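Local coordinates for protein hemin degrading factor (Pseudomonas aeruginosa, PDB 4MF9) that binds heme b through an axial ligand to its iron and probably serves in heme trafficking and heme degradation, at residues Ala52-Ile57 with Phe128-Glu133; Thr138-Gln143 with Ser161-Trp166; Ala240-Asn245 with Ile305-Arg310; Ala254-Gly259 with Gly277-Leu282. All blocks are in the same frame, centred on the assembly; numbering follows the deposited sequence.

Interaction 1. Residues Ala52-Ile57 with Phe128-Glu133; sequences ASRVGI and FAIAEE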
loop_
_atom_site.group_PDB
_atom_site.type_symbol
_atom_site.label_atom_id
_atom_site.label_comp_id
_atom_site.label_asym_id
_atom_site.label_seq_id
_atom_site.Cartn_x
_atom_site.Cartn_y
_atom_site.Cartn_z
ATOM N N ALA A 52 12.403 15.327 6.822
ATOM C CA ALA A 52 13.366 15.619 7.878
ATOM C C ALA A 52 13.859 17.066 7.804
ATOM O O ALA A 52 14.250 17.636 8.813
ATOM C CB ALA A 52 14.531 14.652 7.829
ATOM N N SER A 53 13.835 17.671 6.622
ATOM C CA SER A 53 14.226 19.082 6.525
ATOM C C SER A 53 13.209 19.983 7.232
ATOM O O SER A 53 13.469 21.169 7.457
ATOM C CB SER A 53 14.383 19.512 5.065
ATOM O OG SER A 53 13.133 19.855 4.509
ATOM N N ARG A 54 12.036 19.438 7.531
ATOM C CA ARG A 54 10.970 20.090 8.259
ATOM C C ARG A 54 11.109 20.114 9.790
ATOM O O ARG A 54 10.409 20.811 10.446
ATOM C CB ARG A 54 9.603 19.469 7.889
ATOM C CG ARG A 54 9.235 19.562 6.417
ATOM C CD ARG A 54 7.895 18.965 6.064
ATOM N NE ARG A 54 6.798 19.675 6.663
ATOM C CZ ARG A 54 5.580 19.681 6.161
ATOM N NH1 ARG A 54 5.331 18.970 5.087
ATOM N NH2 ARG A 54 4.634 20.388 6.694
ATOM N N VAL A 55 11.982 19.291 10.324
ATOM C CA VAL A 55 12.071 19.145 11.775
ATOM C C VAL A 55 12.532 20.451 12.419
ATOM O O VAL A 55 13.478 21.083 11.950
ATOM C CB VAL A 55 12.996 17.991 12.173
ATOM C CG1 VAL A 55 13.144 17.920 13.683
ATOM C CG2 VAL A 55 12.445 16.678 11.638
ATOM N N GLY A 56 11.842 20.863 13.476
ATOM C CA GLY A 56 12.135 22.136 14.115
ATOM C C GLY A 56 11.359 23.266 13.472
ATOM O O GLY A 56 11.341 24.379 13.986
ATOM N N ILE A 57 10.709 22.994 12.355
ATOM C CA ILE A 57 9.815 23.934 11.755
ATOM C C ILE A 57 8.347 23.590 11.964
ATOM O O ILE A 57 7.672 24.258 12.712
ATOM C CB ILE A 57 10.141 24.128 10.287
ATOM C CG1 ILE A 57 11.523 24.684 10.135
ATOM C CG2 ILE A 57 9.161 25.038 9.576
ATOM C CD1 ILE A 57 12.056 24.562 8.757
ATOM N N PHE A 128 7.935 10.523 11.412
ATOM C CA PHE A 128 7.795 11.923 11.809
ATOM C C PHE A 128 6.346 12.275 12.101
ATOM O O PHE A 128 5.423 11.732 11.489
ATOM C CB PHE A 128 8.320 12.848 10.702
ATOM C CG PHE A 128 9.768 12.621 10.365
ATOM C CD1 PHE A 128 10.137 11.637 9.452
ATOM C CD2 PHE A 128 10.761 13.389 10.962
ATOM C CE1 PHE A 128 11.473 11.422 9.148
ATOM C CE2 PHE A 128 12.096 13.185 10.659
ATOM C CZ PHE A 128 12.453 12.196 9.750
ATOM N N ALA A 129 6.149 13.183 13.047
ATOM C CA ALA A 129 4.830 13.733 13.300
ATOM C C ALA A 129 4.861 15.138 12.746
ATOM O O ALA A 129 5.679 15.962 13.181
ATOM C CB ALA A 129 4.541 13.759 14.796
ATOM N N ILE A 130 3.991 15.395 11.799
ATOM C CA ILE A 130 3.902 16.665 11.135
ATOM C C ILE A 130 2.668 17.461 11.618
ATOM O O ILE A 130 1.608 16.938 11.713
ATOM C CB ILE A 130 3.881 16.463 9.619
ATOM C CG1 ILE A 130 5.128 15.719 9.163
ATOM C CG2 ILE A 130 3.751 17.762 8.881
ATOM C CD1 ILE A 130 5.260 15.549 7.686
ATOM N N ALA A 131 2.838 18.734 11.928
ATOM C CA ALA A 131 1.698 19.589 12.235
ATOM C C ALA A 131 1.771 20.812 11.329
ATOM O O ALA A 131 2.369 21.832 11.691
ATOM C CB ALA A 131 1.717 19.998 13.712
ATOM N N GLU A 132 1.152 20.730 10.177
ATOM C CA GLU A 132 1.334 21.638 9.095
ATOM C C GLU A 132 0.325 22.795 9.136
ATOM O O GLU A 132 -0.809 22.541 9.090
ATOM C CB GLU A 132 1.185 20.908 7.770
ATOM C CG GLU A 132 1.495 21.813 6.616
ATOM C CD GLU A 132 1.863 21.131 5.336
ATOM O OE1 GLU A 132 2.100 21.850 4.399
ATOM O OE2 GLU A 132 1.918 19.928 5.253
ATOM N N GLU A 133 0.768 24.031 9.208
ATOM C CA GLU A 133 -0.128 25.182 9.223
ATOM C C GLU A 133 -0.965 25.213 7.959
ATOM O O GLU A 133 -0.442 25.141 6.926
ATOM C CB GLU A 133 0.724 26.458 9.221
ATOM C CG GLU A 133 0.693 27.200 10.537
ATOM C CD GLU A 133 1.825 28.227 10.763
ATOM O OE1 GLU A 133 1.856 28.754 11.892
ATOM O OE2 GLU A 133 2.656 28.499 9.869
#

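Interaction 2. Residues Thr138-Gln143 with Ser161-Trp166; sequences TQRSIQ and SDVRAW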
loop_
_atom_site.group_PDB
_atom_site.type_symbol
_atom_site.label_atom_id
_atom_site.label_comp_id
_atom_site.label_asym_id
_atom_site.label_seq_id
_atom_site.Cartn_x
_atom_site.Cartn_y
_atom_site.Cartn_z
ATOM N N THR A 138 -4.515 23.428 11.355
ATOM C CA THR A 138 -3.266 22.705 11.189
ATOM C C THR A 138 -3.534 21.247 10.794
ATOM O O THR A 138 -4.388 20.568 11.378
ATOM C CB THR A 138 -2.369 22.838 12.445
ATOM O OG1 THR A 138 -1.756 21.580 12.762
ATOM C CG2 THR A 138 -3.177 23.329 13.640
ATOM N N GLN A 139 -2.826 20.766 9.804
ATOM C CA GLN A 139 -3.025 19.421 9.277
ATOM C C GLN A 139 -1.943 18.532 9.889
ATOM O O GLN A 139 -0.789 18.801 9.728
ATOM C CB GLN A 139 -2.934 19.434 7.754
ATOM C CG GLN A 139 -3.310 18.162 7.026
ATOM C CD GLN A 139 -3.194 18.319 5.531
ATOM O OE1 GLN A 139 -2.247 17.864 4.903
ATOM N NE2 GLN A 139 -4.162 18.994 4.954
ATOM N N ARG A 140 -2.378 17.538 10.635
ATOM C CA ARG A 140 -1.489 16.686 11.409
ATOM C C ARG A 140 -1.388 15.306 10.785
ATOM O O ARG A 140 -2.381 14.749 10.304
ATOM C CB ARG A 140 -1.979 16.589 12.858
ATOM C CG ARG A 140 -2.128 17.971 13.508
ATOM C CD ARG A 140 -2.725 17.887 14.897
ATOM N NE ARG A 140 -2.679 19.191 15.562
ATOM C CZ ARG A 140 -3.638 20.109 15.479
ATOM N NH1 ARG A 140 -4.732 19.869 14.764
ATOM N NH2 ARG A 140 -3.508 21.267 16.118
ATOM N N SER A 141 -0.203 14.784 10.733
ATOM C CA SER A 141 0.002 13.458 10.191
ATOM C C SER A 141 1.187 12.753 10.800
ATOM O O SER A 141 2.102 13.410 11.206
ATOM C CB SER A 141 0.149 13.476 8.687
ATOM O OG SER A 141 1.257 14.114 8.232
ATOM N N ILE A 142 1.129 11.429 10.836
ATOM C CA ILE A 142 2.288 10.584 11.169
ATOM C C ILE A 142 2.802 9.966 9.881
ATOM O O ILE A 142 2.048 9.414 9.181
ATOM C CB ILE A 142 1.908 9.486 12.174
ATOM C CG1 ILE A 142 1.336 10.093 13.465
ATOM C CG2 ILE A 142 3.054 8.565 12.422
ATOM C CD1 ILE A 142 2.288 11.002 14.134
ATOM N N GLN A 143 4.061 10.160 9.549
ATOM C CA GLN A 143 4.551 9.676 8.286
ATOM C C GLN A 143 5.798 8.797 8.437
ATOM O O GLN A 143 6.737 9.193 9.039
ATOM C CB GLN A 143 4.796 10.793 7.267
ATOM C CG GLN A 143 3.660 11.792 7.114
ATOM C CD GLN A 143 3.755 12.722 5.897
ATOM O OE1 GLN A 143 4.660 12.690 5.148
ATOM N NE2 GLN A 143 2.757 13.503 5.727
ATOM N N SER A 161 -11.060 13.193 14.273
ATOM C CA SER A 161 -9.998 12.699 15.150
ATOM C C SER A 161 -10.045 13.375 16.515
ATOM O O SER A 161 -10.503 14.509 16.629
ATOM C CB SER A 161 -8.624 12.932 14.521
ATOM O OG SER A 161 -8.529 12.342 13.237
ATOM N N ASP A 162 -9.504 12.716 17.524
ATOM C CA ASP A 162 -9.426 13.313 18.851
ATOM C C ASP A 162 -8.191 14.191 18.946
ATOM O O ASP A 162 -7.150 13.807 19.370
ATOM C CB ASP A 162 -9.423 12.278 19.963
ATOM C CG ASP A 162 -9.284 12.903 21.336
ATOM O OD1 ASP A 162 -9.448 14.099 21.439
ATOM O OD2 ASP A 162 -8.993 12.217 22.286
ATOM N N VAL A 163 -8.329 15.446 18.591
ATOM C CA VAL A 163 -7.189 16.316 18.476
ATOM C C VAL A 163 -6.407 16.414 19.768
ATOM O O VAL A 163 -5.258 16.626 19.749
ATOM C CB VAL A 163 -7.585 17.690 17.909
ATOM C CG1 VAL A 163 -6.379 18.499 17.525
ATOM C CG2 VAL A 163 -8.500 17.512 16.712
ATOM N N ARG A 164 -7.052 16.245 20.881
ATOM C CA ARG A 164 -6.355 16.354 22.124
ATOM C C ARG A 164 -5.412 15.177 22.457
ATOM O O ARG A 164 -4.679 15.242 23.383
ATOM C CB ARG A 164 -7.299 16.707 23.260
ATOM C CG ARG A 164 -8.342 15.691 23.491
ATOM C CD ARG A 164 -9.692 16.174 22.959
ATOM N NE ARG A 164 -10.221 17.234 23.777
ATOM C CZ ARG A 164 -11.118 17.083 24.735
ATOM N NH1 ARG A 164 -11.649 15.893 25.008
ATOM N NH2 ARG A 164 -11.482 18.145 25.431
ATOM N N ALA A 165 -5.455 14.123 21.674
ATOM C CA ALA A 165 -4.555 13.000 21.876
ATOM C C ALA A 165 -3.215 13.309 21.226
ATOM O O ALA A 165 -2.192 12.735 21.591
ATOM C CB ALA A 165 -5.165 11.724 21.293
ATOM N N TRP A 166 -3.231 14.241 20.272
ATOM C CA TRP A 166 -2.055 14.559 19.455
ATOM C C TRP A 166 -0.783 14.923 20.238
ATOM O O TRP A 166 0.218 14.216 20.168
ATOM C CB TRP A 166 -2.393 15.666 18.452
ATOM C CG TRP A 166 -1.227 16.081 17.600
ATOM C CD1 TRP A 166 -0.487 17.228 17.718
ATOM C CD2 TRP A 166 -0.666 15.354 16.499
ATOM N NE1 TRP A 166 0.495 17.257 16.755
ATOM C CE2 TRP A 166 0.412 16.115 16.000
ATOM C CE3 TRP A 166 -0.968 14.128 15.891
ATOM C CZ2 TRP A 166 1.184 15.695 14.911
ATOM C CZ3 TRP A 166 -0.204 13.715 14.808
ATOM C CH2 TRP A 166 0.862 14.496 14.333
#

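Interaction 3. Residues Ala240-Asn245 with Ile305-Arg310; sequences AERLDN and IAELWR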
loop_
_atom_site.group_PDB
_atom_site.type_symbol
_atom_site.label_atom_id
_atom_site.label_comp_id
_atom_site.label_asym_id
_atom_site.label_seq_id
_atom_site.Cartn_x
_atom_site.Cartn_y
_atom_site.Cartn_z
ATOM N N ALA A 240 -3.880 -19.122 -14.366
ATOM C CA ALA A 240 -3.623 -17.696 -14.588
ATOM C C ALA A 240 -3.715 -17.334 -16.058
ATOM O O ALA A 240 -3.099 -17.994 -16.898
ATOM C CB ALA A 240 -2.261 -17.316 -14.041
ATOM N N GLU A 241 -4.453 -16.278 -16.351
ATOM C CA GLU A 241 -4.633 -15.784 -17.702
ATOM C C GLU A 241 -4.438 -14.294 -17.781
ATOM O O GLU A 241 -4.998 -13.625 -17.029
ATOM C CB GLU A 241 -6.051 -16.063 -18.177
ATOM C CG GLU A 241 -6.536 -17.481 -18.067
ATOM C CD GLU A 241 -7.983 -17.637 -18.543
ATOM O OE1 GLU A 241 -8.179 -18.141 -19.614
ATOM O OE2 GLU A 241 -8.901 -17.278 -17.876
ATOM N N ARG A 242 -3.696 -13.823 -18.737
ATOM C CA ARG A 242 -3.557 -12.376 -18.970
ATOM C C ARG A 242 -4.827 -11.737 -19.521
ATOM O O ARG A 242 -5.480 -12.304 -20.321
ATOM C CB ARG A 242 -2.362 -12.070 -19.834
ATOM C CG ARG A 242 -1.656 -10.760 -19.543
ATOM C CD ARG A 242 -0.408 -10.705 -20.371
ATOM N NE ARG A 242 0.340 -9.495 -20.289
ATOM C CZ ARG A 242 0.412 -8.605 -21.253
ATOM N NH1 ARG A 242 -0.255 -8.803 -22.343
ATOM N NH2 ARG A 242 1.114 -7.511 -21.130
ATOM N N LEU A 243 -5.123 -10.547 -19.057
ATOM C CA LEU A 243 -6.304 -9.794 -19.455
ATOM C C LEU A 243 -5.941 -8.462 -20.110
ATOM O O LEU A 243 -4.848 -7.919 -19.897
ATOM C CB LEU A 243 -7.186 -9.512 -18.240
ATOM C CG LEU A 243 -7.625 -10.717 -17.423
ATOM C CD1 LEU A 243 -8.333 -10.259 -16.158
ATOM C CD2 LEU A 243 -8.515 -11.653 -18.248
ATOM N N ASP A 244 -6.852 -7.921 -20.892
ATOM C CA ASP A 244 -6.620 -6.628 -21.484
ATOM C C ASP A 244 -6.500 -5.625 -20.317
ATOM O O ASP A 244 -7.292 -5.605 -19.497
ATOM C CB ASP A 244 -7.789 -6.256 -22.366
ATOM C CG ASP A 244 -7.605 -4.924 -23.023
ATOM O OD1 ASP A 244 -7.183 -4.916 -24.166
ATOM O OD2 ASP A 244 -7.887 -3.938 -22.396
ATOM N N ASN A 245 -5.463 -4.833 -20.314
ATOM C CA ASN A 245 -5.205 -3.909 -19.216
ATOM C C ASN A 245 -6.376 -3.006 -18.862
ATOM O O ASN A 245 -6.527 -2.603 -17.706
ATOM C CB ASN A 245 -3.968 -3.073 -19.514
ATOM C CG ASN A 245 -2.695 -3.871 -19.400
ATOM O OD1 ASN A 245 -2.656 -4.914 -18.741
ATOM N ND2 ASN A 245 -1.637 -3.388 -20.038
ATOM N N ILE A 305 -0.092 0.516 -15.506
ATOM C CA ILE A 305 -0.378 -0.925 -15.559
ATOM C C ILE A 305 0.225 -1.564 -16.798
ATOM O O ILE A 305 -0.178 -1.256 -17.917
ATOM C CB ILE A 305 -1.896 -1.201 -15.572
ATOM C CG1 ILE A 305 -2.549 -0.679 -14.293
ATOM C CG2 ILE A 305 -2.166 -2.697 -15.694
ATOM C CD1 ILE A 305 -4.071 -0.853 -14.272
ATOM N N ALA A 306 1.183 -2.462 -16.601
ATOM C CA ALA A 306 1.820 -3.147 -17.720
ATOM C C ALA A 306 1.162 -4.491 -18.016
ATOM O O ALA A 306 1.035 -4.871 -19.178
ATOM C CB ALA A 306 3.284 -3.341 -17.464
ATOM N N GLU A 307 0.785 -5.224 -16.966
ATOM C CA GLU A 307 0.112 -6.519 -17.129
ATOM C C GLU A 307 -1.033 -6.663 -16.146
ATOM O O GLU A 307 -0.975 -6.157 -15.018
ATOM C CB GLU A 307 1.063 -7.692 -16.896
ATOM C CG GLU A 307 2.394 -7.610 -17.583
ATOM C CD GLU A 307 3.361 -8.668 -17.083
ATOM O OE1 GLU A 307 2.919 -9.798 -16.746
ATOM O OE2 GLU A 307 4.568 -8.361 -17.036
ATOM N N LEU A 308 -2.061 -7.380 -16.581
ATOM C CA LEU A 308 -3.245 -7.623 -15.777
ATOM C C LEU A 308 -3.583 -9.106 -15.885
ATOM O O LEU A 308 -3.776 -9.631 -16.999
ATOM C CB LEU A 308 -4.424 -6.788 -16.296
ATOM C CG LEU A 308 -5.654 -6.987 -15.409
ATOM C CD1 LEU A 308 -5.324 -6.542 -13.954
ATOM C CD2 LEU A 308 -6.866 -6.269 -15.954
ATOM N N TRP A 309 -3.644 -9.784 -14.740
ATOM C CA TRP A 309 -3.871 -11.229 -14.720
ATOM C C TRP A 309 -5.082 -11.610 -13.892
ATOM O O TRP A 309 -5.306 -11.051 -12.807
ATOM C CB TRP A 309 -2.654 -11.925 -14.105
ATOM C CG TRP A 309 -1.451 -11.905 -14.963
ATOM C CD1 TRP A 309 -0.527 -10.904 -15.065
ATOM C CD2 TRP A 309 -1.019 -12.948 -15.836
ATOM N NE1 TRP A 309 0.449 -11.256 -15.962
ATOM C CE2 TRP A 309 0.173 -12.512 -16.445
ATOM C CE3 TRP A 309 -1.527 -14.212 -16.164
ATOM C CZ2 TRP A 309 0.864 -13.296 -17.371
ATOM C CZ3 TRP A 309 -0.837 -14.988 -17.071
ATOM C CH2 TRP A 309 0.345 -14.531 -17.668
ATOM N N ARG A 310 -5.848 -12.556 -14.396
ATOM C CA ARG A 310 -6.793 -13.284 -13.614
ATOM C C ARG A 310 -6.063 -14.509 -13.005
ATOM O O ARG A 310 -5.477 -15.235 -13.697
ATOM C CB ARG A 310 -7.992 -13.752 -14.424
ATOM C CG ARG A 310 -8.916 -14.727 -13.767
ATOM C CD ARG A 310 -10.249 -14.953 -14.523
ATOM N NE ARG A 310 -10.060 -15.167 -15.944
ATOM C CZ ARG A 310 -10.708 -14.532 -16.909
ATOM N NH1 ARG A 310 -11.622 -13.616 -16.630
ATOM N NH2 ARG A 310 -10.466 -14.836 -18.156
HETATM O O HOH W 1 -2.351 -7.499 -19.330
#

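Interaction 4. Residues Ala254-Gly259 with Gly277-Leu282; sequences AAAESG and GPVCNL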
loop_
_atom_site.group_PDB
_atom_site.type_symbol
_atom_site.label_atom_id
_atom_site.label_comp_id
_atom_site.label_asym_id
_atom_site.label_seq_id
_atom_site.Cartn_x
_atom_site.Cartn_y
_atom_site.Cartn_z
ATOM N N ALA A 254 -18.402 -2.486 -13.141
ATOM C CA ALA A 254 -19.409 -3.538 -13.056
ATOM C C ALA A 254 -19.733 -3.860 -11.599
ATOM O O ALA A 254 -20.891 -4.072 -11.253
ATOM C CB ALA A 254 -18.936 -4.783 -13.790
ATOM N N ALA A 255 -18.708 -3.904 -10.748
ATOM C CA ALA A 255 -18.909 -4.149 -9.317
ATOM C C ALA A 255 -19.671 -2.992 -8.673
ATOM O O ALA A 255 -20.461 -3.182 -7.741
ATOM C CB ALA A 255 -17.562 -4.356 -8.612
ATOM N N ALA A 256 -19.410 -1.784 -9.152
ATOM C CA ALA A 256 -20.131 -0.632 -8.649
ATOM C C ALA A 256 -21.601 -0.809 -9.000
ATOM O O ALA A 256 -22.482 -0.566 -8.172
ATOM C CB ALA A 256 -19.592 0.630 -9.259
ATOM N N GLU A 257 -21.823 -1.304 -10.206
ATOM C CA GLU A 257 -23.148 -1.479 -10.777
ATOM C C GLU A 257 -23.963 -2.417 -9.910
ATOM O O GLU A 257 -25.095 -2.136 -9.676
ATOM C CB GLU A 257 -23.100 -1.745 -12.323
ATOM C CG GLU A 257 -22.621 -0.489 -13.124
ATOM C CD GLU A 257 -22.871 -0.404 -14.656
ATOM O OE1 GLU A 257 -22.225 -1.059 -15.480
ATOM O OE2 GLU A 257 -23.698 0.392 -15.091
ATOM N N SER A 258 -23.386 -3.508 -9.432
ATOM C CA SER A 258 -24.059 -4.502 -8.616
ATOM C C SER A 258 -24.009 -4.502 -7.111
ATOM O O SER A 258 -24.757 -5.169 -6.511
ATOM C CB SER A 258 -23.670 -5.882 -9.083
ATOM O OG SER A 258 -22.660 -6.503 -8.330
ATOM N N GLY A 259 -23.129 -3.736 -6.514
ATOM C CA GLY A 259 -23.046 -3.663 -5.062
ATOM C C GLY A 259 -22.251 -4.810 -4.470
ATOM O O GLY A 259 -22.284 -5.053 -3.260
ATOM N N GLY A 277 -15.442 -4.382 1.113
ATOM C CA GLY A 277 -16.776 -3.836 0.961
ATOM C C GLY A 277 -17.049 -3.420 -0.463
ATOM O O GLY A 277 -16.210 -3.594 -1.346
ATOM N N PRO A 278 -18.219 -2.884 -0.731
ATOM C CA PRO A 278 -18.555 -2.410 -2.082
ATOM C C PRO A 278 -17.852 -1.133 -2.460
ATOM O O PRO A 278 -17.355 -0.476 -1.624
ATOM C CB PRO A 278 -20.043 -2.160 -1.981
ATOM C CG PRO A 278 -20.213 -1.774 -0.585
ATOM C CD PRO A 278 -19.331 -2.685 0.190
ATOM N N VAL A 279 -17.815 -0.834 -3.720
ATOM C CA VAL A 279 -17.428 0.455 -4.194
ATOM C C VAL A 279 -18.648 1.040 -4.871
ATOM O O VAL A 279 -19.461 0.305 -5.340
ATOM C CB VAL A 279 -16.220 0.393 -5.087
ATOM C CG1 VAL A 279 -15.038 -0.106 -4.262
ATOM C CG2 VAL A 279 -16.459 -0.506 -6.263
ATOM N N CYS A 280 -18.857 2.336 -4.780
ATOM C CA CYS A 280 -20.086 2.927 -5.317
ATOM C C CYS A 280 -19.793 4.028 -6.305
ATOM O O CYS A 280 -20.216 3.967 -7.452
ATOM C CB CYS A 280 -20.973 3.495 -4.202
ATOM S SG CYS A 280 -21.478 2.300 -2.944
ATOM N N ASN A 281 -19.014 5.001 -5.886
ATOM C CA ASN A 281 -18.844 6.177 -6.679
ATOM C C ASN A 281 -17.546 6.172 -7.356
ATOM O O ASN A 281 -16.572 6.160 -6.699
ATOM C CB ASN A 281 -18.967 7.395 -5.748
ATOM C CG ASN A 281 -19.493 8.565 -6.457
ATOM O OD1 ASN A 281 -18.756 9.298 -7.079
ATOM N ND2 ASN A 281 -20.789 8.737 -6.397
ATOM N N LEU A 282 -17.532 6.206 -8.678
ATOM C CA LEU A 282 -16.359 6.013 -9.454
ATOM C C LEU A 282 -16.168 7.142 -10.455
ATOM O O LEU A 282 -17.114 7.619 -10.983
ATOM C CB LEU A 282 -16.451 4.690 -10.217
ATOM C CG LEU A 282 -16.297 3.332 -9.531
ATOM C CD1 LEU A 282 -16.435 3.401 -8.056
ATOM C CD2 LEU A 282 -17.211 2.262 -10.116
HETATM O O HOH W 2 -19.393 -3.025 -5.081
HETATM O O HOH W 3 -22.475 -0.411 -5.406
#

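Interaction 1. Residues Ala52-Ile57 with Phe128-Glu133
R54 and E132 form the polar half of this contact. R54 NH2 donates to E132 OE2 at 3.1 Å, with a nearly straight N-H...O angle of 167°. This is one bond of a salt bridge. The acceptor lies in the guanidinium plane, but the donor stands above the carboxylate plane. The two planes are 84° apart, so the groups meet through one nitrogen and one oxygen rather than as a flat pair. The R54 chain bends at chi3 (65°), which turns NE out of the extended line. R54 NH2 has a second carboxylate partner, D58 OD2, which is the stronger one. E132 OE1 makes a long, weak ion pair with R28. I130 CG2 packs over one guanidinium face, 3.5 Å from R54 NH2.

V55 N bonds to A52 O at 3.2 Å and closes a type I turn over A52-V55. I57 N bonds to R54 O at 2.9 Å. The S53 hydroxyl bonds to L50 O. The backbones of F128, I130 and E132 pair with strand 138-146.

The other half is apolar. A52 CB lies 3.7 Å from F128 CZ, and V55 CG2 lies 3.6 Å from F128 CE2.

The contact sets the turn between helix 47-52 and strand 59-62 against the sheet. Its chemistry implies that the R54 charge is probably balanced by D58 and E132, while one face of its guanidinium is covered by I130 CG2.

Interaction 2. Residues Thr138-Gln143 with Ser161-Trp166
R140 reaches W166 because its CG is anti to the carbonyl carbon (chi1 -56°) and its chain runs extended from CG to NE. In W166, chi1 of 178° places CG anti to the backbone N, and the indole beyond it lies against the strand. A CH-pi contact thereby joins strand 138-146, part of a nine-stranded antiparallel sheet built from both halves of the chain, to the start of helix 166-173. R140 CD sits over the five-membered ring of W166, 3.5 Å from its centroid and 6° off the normal. The guanidinium lies farther on. R140 CZ is 5.2 Å from the same centroid, so any cation-pi attraction is weak.

The guanidinium is covered on opposite faces. V163 CG1 lies over one, 3.5 Å from R140 NH1. T138 OG1, from the same strand, lies over the other.

The six-membered ring of W166 meets the strand further along. I142 CD1 comes within 3.7 Å of W166 CZ3, and L157 of strand 151-157 also touches W166. Before the helix, A165 N bonds to D162 O and W166 N to V163 O. S161 OG bonds to P78 O and A158 N. At the indole edge, S141 O lies in the ring plane, 3.5 Å from W166 CH2.

Interaction 3. Residues Ala240-Asn245 with Ile305-Arg310
E241 and R310 pair across antiparallel strands 240-243 and 307-310 as a hydrogen-bonded pair, and R242 and W309 follow as a non-hydrogen-bonded one. E241 N bonds to R310 O and R310 N to E241 O, both at 3.0 Å.

The E241 and R310 side chains lie side by side on one face of the sheet. The R310 chain bends at chi3 (47°). Its NE and NH2 both donate to E241 OE2, at 3.1 and 2.9 Å. R312 NH2 forms a further salt bridge with E241 OE2. R310 NH1 binds A354 O and F357 O. L243 CD2 covers one face of the R310 guanidinium.

On the other face, R242 CB stands over the six-membered ring of W309, 4.0 Å from its centroid. W309 NE1 donates to the anti lone pair of E307 OE1 at 3.0 Å, with an angle of 172°. This bond fixes the turn of the indole. N245 ND2 donates to A306 O at 3.2 Å. A306 and E307 form a classic beta bulge opposite F326.

The side chain of W309 is about 8 Å from that of R228, a heme-binding residue. Backbone bonds pair the strands; the E241-R310 salt bridge on one face and the R242-W309 contact on the other probably add to it.

Interaction 4. Residues Ala254-Gly259 with Gly277-Leu282
A256 and V279 make the central contact, where the end of helix 247-258 meets the loop after strand 271-277. No direct hydrogen bond joins the two segments. The interactions are water bridges, CH...O and other carbon-to-oxygen contacts, and light packing.

Two waters link the backbones. Water 3 donates to A256 O at 2.8 Å and to V279 O at 3.1 Å, so both of its protons are used between two carbonyls. Water 2 accepts from V279 N at 3.0 Å and lies 2.9 Å from A255 O, to which it can donate. The carbonyls of A255 and A256, in the last turn of the helix, thus meet the loop through solvent.

The CH...O contact is direct. A256 CA points its hydrogen at V279 O, 3.5 Å away, with an angle of 161° at the hydrogen. Two more carbons touch carbonyl oxygens: A256 CB lies 3.8 Å from C280 O, and P278 CB lies 3.9 Å from G259 O.

Apolar packing is slight. A256 CB is 4.5 Å from V279 CG2. Its approach to L282 CD2 is too short to be trusted.

Backbone bonds within the helix end are regular: S258 N reaches A254 O and G259 N reaches A255 O. G259 then leaves helical angles with positive phi, which ends the helix.

A254 and A255 also touch L353 of helix 348-355. D293 binds the backbone N of C280 and N281. The loop passes from strand 271-277 of one nine-stranded sheet to strand 282-285 at the edge of the other, and helix 247-258 packs beside that crossing.

Overall arrangement
From the N terminus, interaction 1 comes first. It closes the chain from the turn after helix 47-52 to strand 124-133. Interaction 2 follows in series and closes the shorter run from strand 138-146 to the start of helix 166-173. Strands 124-133 and 138-146 are neighbours in one sheet, so these two contacts touch. Interaction 3 opens later, in the second half of the chain, and pairs edge strand 240-243 with strand 307-313. Interaction 4 is nested inside that loop, with centres about 21 Å apart and no touch. It ties the end of helix 247-258 to the loop between strands 271-277 and 282-285, which belong to different sheets. No contacts cross. Interactions 1 and 3 lie on opposite sides of the chain's centre.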